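Local coordinates for protein esterase A (Caulobacter crescentus, PDB 5GKV) that probably hydrolyses ester substrates as a penicillin-binding protein homologue of the beta-lactamase family, at residues R44-D56 with T269-H282. Sequence-based numbering, arbitrary orientation.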
# COMPACT_ATOMS: atom_id res chain seq x y z
N ARG A 44 6.07 -9.13 11.80
CA ARG A 44 6.99 -8.13 12.32
C ARG A 44 6.23 -6.82 12.45
O ARG A 44 5.43 -6.46 11.56
CB ARG A 44 8.21 -7.98 11.40
CG ARG A 44 9.36 -7.17 12.00
CD ARG A 44 10.56 -7.19 11.06
NE ARG A 44 11.76 -6.59 11.63
CZ ARG A 44 12.92 -6.54 10.97
NH1 ARG A 44 12.99 -7.03 9.73
NH2 ARG A 44 13.98 -5.99 11.52
N PHE A 45 6.43 -6.12 13.56
CA PHE A 45 5.77 -4.85 13.81
C PHE A 45 6.84 -3.84 14.17
O PHE A 45 7.65 -4.09 15.07
CB PHE A 45 4.74 -4.91 14.93
CG PHE A 45 4.08 -3.57 15.22
CD1 PHE A 45 3.13 -3.05 14.35
CD2 PHE A 45 4.40 -2.85 16.37
CE1 PHE A 45 2.52 -1.81 14.60
CE2 PHE A 45 3.78 -1.62 16.64
CZ PHE A 45 2.84 -1.10 15.76
N ALA A 46 6.82 -2.70 13.50
CA ALA A 46 7.80 -1.65 13.73
C ALA A 46 7.07 -0.34 13.98
O ALA A 46 6.08 -0.04 13.30
CB ALA A 46 8.77 -1.51 12.55
N PHE A 47 7.58 0.44 14.93
CA PHE A 47 7.00 1.72 15.30
C PHE A 47 8.13 2.74 15.38
O PHE A 47 9.20 2.44 15.91
CB PHE A 47 6.24 1.62 16.64
CG PHE A 47 5.43 2.83 16.98
CD1 PHE A 47 4.22 3.07 16.34
CD2 PHE A 47 5.87 3.71 17.96
CE1 PHE A 47 3.46 4.18 16.67
CE2 PHE A 47 5.11 4.83 18.30
CZ PHE A 47 3.91 5.07 17.64
N ALA A 48 7.90 3.93 14.81
CA ALA A 48 8.95 4.92 14.65
C ALA A 48 8.49 6.27 15.17
O ALA A 48 7.32 6.64 15.05
CB ALA A 48 9.38 5.05 13.18
N ILE A 49 9.43 7.00 15.75
CA ILE A 49 9.20 8.35 16.26
C ILE A 49 10.17 9.25 15.53
O ILE A 49 11.39 9.03 15.59
CB ILE A 49 9.41 8.44 17.78
CG1 ILE A 49 8.38 7.58 18.51
CG2 ILE A 49 9.33 9.89 18.23
CD1 ILE A 49 8.64 7.46 20.00
N GLU A 50 9.63 10.24 14.82
CA GLU A 50 10.43 11.16 14.01
C GLU A 50 11.40 10.40 13.11
O GLU A 50 12.58 10.72 13.03
CB GLU A 50 11.14 12.18 14.89
CG GLU A 50 10.14 12.93 15.76
CD GLU A 50 10.77 13.92 16.70
OE1 GLU A 50 11.97 13.78 17.01
OE2 GLU A 50 10.05 14.85 17.13
N GLY A 51 10.89 9.36 12.45
CA GLY A 51 11.66 8.59 11.50
C GLY A 51 12.59 7.55 12.09
O GLY A 51 13.19 6.78 11.32
N GLU A 52 12.73 7.50 13.41
CA GLU A 52 13.62 6.58 14.10
C GLU A 52 12.81 5.38 14.59
O GLU A 52 11.90 5.56 15.40
CB GLU A 52 14.25 7.28 15.30
CG GLU A 52 14.98 8.57 14.94
CD GLU A 52 16.28 8.73 15.72
OE1 GLU A 52 16.42 8.07 16.78
OE2 GLU A 52 17.12 9.55 15.28
N VAL A 53 13.17 4.18 14.14
CA VAL A 53 12.48 2.98 14.62
C VAL A 53 12.77 2.78 16.10
O VAL A 53 13.93 2.70 16.51
CB VAL A 53 12.90 1.75 13.80
CG1 VAL A 53 12.33 0.47 14.42
CG2 VAL A 53 12.43 1.89 12.35
N VAL A 54 11.72 2.73 16.93
CA VAL A 54 11.90 2.51 18.36
C VAL A 54 11.40 1.14 18.82
O VAL A 54 11.93 0.60 19.79
CB VAL A 54 11.26 3.63 19.21
CG1 VAL A 54 11.98 4.96 18.98
CG2 VAL A 54 9.77 3.78 18.90
N VAL A 55 10.40 0.57 18.14
CA VAL A 55 9.95 -0.79 18.40
C VAL A 55 10.12 -1.57 17.11
O VAL A 55 9.72 -1.10 16.05
CB VAL A 55 8.47 -0.83 18.85
CG1 VAL A 55 8.01 -2.30 19.07
CG2 VAL A 55 8.24 0.03 20.09
N ASP A 56 10.70 -2.76 17.21
CA ASP A 56 10.85 -3.63 16.05
C ASP A 56 10.81 -5.06 16.57
O ASP A 56 11.83 -5.58 17.03
CB ASP A 56 12.14 -3.31 15.30
CG ASP A 56 12.42 -4.27 14.16
OD1 ASP A 56 11.47 -4.91 13.66
OD2 ASP A 56 13.61 -4.38 13.75
N THR A 269 10.27 -5.32 4.58
CA THR A 269 10.18 -5.59 6.00
C THR A 269 9.39 -4.47 6.68
O THR A 269 9.22 -3.37 6.13
CB THR A 269 11.55 -5.67 6.66
OG1 THR A 269 12.16 -4.37 6.63
CG2 THR A 269 12.45 -6.70 5.97
N ALA A 270 8.89 -4.77 7.88
CA ALA A 270 8.12 -3.76 8.61
C ALA A 270 8.95 -2.51 8.92
O ALA A 270 8.46 -1.39 8.67
CB ALA A 270 7.53 -4.39 9.87
N PRO A 271 10.20 -2.61 9.41
CA PRO A 271 10.96 -1.37 9.64
C PRO A 271 11.20 -0.54 8.39
O PRO A 271 11.27 0.69 8.47
CB PRO A 271 12.28 -1.88 10.24
CG PRO A 271 11.99 -3.23 10.75
CD PRO A 271 10.96 -3.80 9.84
N ALA A 272 11.40 -1.18 7.24
CA ALA A 272 11.59 -0.41 6.01
C ALA A 272 10.39 0.50 5.77
O ALA A 272 10.55 1.69 5.47
CB ALA A 272 11.82 -1.35 4.83
N LEU A 273 9.17 -0.03 5.94
CA LEU A 273 7.97 0.79 5.74
C LEU A 273 7.83 1.84 6.84
O LEU A 273 7.43 2.98 6.57
CB LEU A 273 6.72 -0.09 5.67
CG LEU A 273 6.66 -1.00 4.43
CD1 LEU A 273 5.59 -2.06 4.63
CD2 LEU A 273 6.40 -0.17 3.17
N ALA A 274 8.14 1.47 8.08
CA ALA A 274 8.02 2.43 9.17
C ALA A 274 8.97 3.60 8.97
O ALA A 274 8.62 4.75 9.27
CB ALA A 274 8.27 1.74 10.52
N ARG A 275 10.18 3.33 8.47
CA ARG A 275 11.13 4.41 8.20
C ARG A 275 10.66 5.29 7.05
O ARG A 275 10.72 6.52 7.15
CB ARG A 275 12.51 3.82 7.91
CG ARG A 275 13.13 3.10 9.10
CD ARG A 275 14.50 2.50 8.77
NE ARG A 275 15.41 3.51 8.26
CZ ARG A 275 16.40 3.27 7.40
NH1 ARG A 275 16.61 2.03 6.95
NH2 ARG A 275 17.17 4.27 6.99
N LEU A 276 10.16 4.68 5.97
CA LEU A 276 9.70 5.46 4.82
C LEU A 276 8.52 6.34 5.20
O LEU A 276 8.52 7.55 4.94
CB LEU A 276 9.35 4.53 3.65
CG LEU A 276 8.89 5.25 2.37
CD1 LEU A 276 10.00 6.13 1.82
CD2 LEU A 276 8.45 4.25 1.32
N MET A 277 7.49 5.75 5.83
CA MET A 277 6.37 6.56 6.29
C MET A 277 6.80 7.52 7.38
O MET A 277 6.21 8.60 7.53
CB MET A 277 5.23 5.67 6.80
CG MET A 277 4.63 4.73 5.76
SD MET A 277 4.05 5.54 4.26
CE MET A 277 2.50 6.20 4.88
N GLY A 278 7.84 7.16 8.15
CA GLY A 278 8.37 8.07 9.16
C GLY A 278 8.85 9.39 8.57
O GLY A 278 8.68 10.45 9.18
N ALA A 279 9.44 9.34 7.37
CA ALA A 279 9.84 10.57 6.70
C ALA A 279 8.64 11.47 6.44
O ALA A 279 8.72 12.69 6.61
CB ALA A 279 10.58 10.26 5.40
N LEU A 280 7.51 10.88 6.02
CA LEU A 280 6.28 11.65 5.83
C LEU A 280 5.69 12.14 7.15
O LEU A 280 4.90 13.09 7.15
CB LEU A 280 5.24 10.80 5.08
CG LEU A 280 5.73 10.12 3.80
CD1 LEU A 280 4.56 9.44 3.07
CD2 LEU A 280 6.41 11.15 2.89
N ALA A 281 6.05 11.52 8.28
CA ALA A 281 5.61 11.99 9.59
C ALA A 281 6.55 13.04 10.20
O ALA A 281 6.21 13.62 11.23
CB ALA A 281 5.49 10.83 10.59
N HIS A 282 7.70 13.27 9.59
CA HIS A 282 8.78 14.08 10.16
C HIS A 282 9.32 15.06 9.12
O HIS A 282 10.52 15.12 8.82
CB HIS A 282 9.88 13.17 10.69
CG HIS A 282 10.92 13.87 11.51
ND1 HIS A 282 10.61 14.78 12.49
CD2 HIS A 282 12.28 13.79 11.48
CE1 HIS A 282 11.72 15.23 13.04
NE2 HIS A 282 12.75 14.65 12.45
O HOH W 1 15.55 5.77 9.91
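In the alpha/beta region of this beta-lactamase-type fold, helix 270-281 packs against the beta-hairpin of strands 44-49 and 52-56, meeting Arg44, Ala46 and Ala48 with Ala270, Pro271 and Ala274. The helix runs 23° from strand 44-49, and small residues allow an axis separation of 7.2 Å. Ala46 CB sits 3.9 Å from Ala274 CB and also rests against the Pro271 ring. In the hairpin's type I' turn, Gly51 meets Gly278 backbone to backbone, their CA atoms 4.1 Å apart. At the helix N-terminus the extended Arg44 side chain crosses Pro271, whose CG lies 3.4 Å from Arg44 CZ, over one guanidinium face. The guanidinium is held side-on by Asp56, with NE bonded to OD1 (2.7 Å) and NH2 to OD2, both through syn lone pairs; the Pro271 ring packs over this salt bridge, its CG also touching the Asp56 carboxylate. At the exposed end of the contact, with chi1 at -170° and CG opposite the backbone nitrogen, the His282 imidazole turns one face to Glu50 CB, 3.6 Å from the ring centroid in a CH-pi contact. Val53 CG2 packs on Arg275 CG, while a water links Gly51 O to Arg275 NE; Asp287 pairs with the same guanidinium through NH2. Strand 356-362 borders strand 42-49 and also touches Ala270 and Leu273, whereas Phe45 and Phe47, on the other face of the strand, touch helix 373-384.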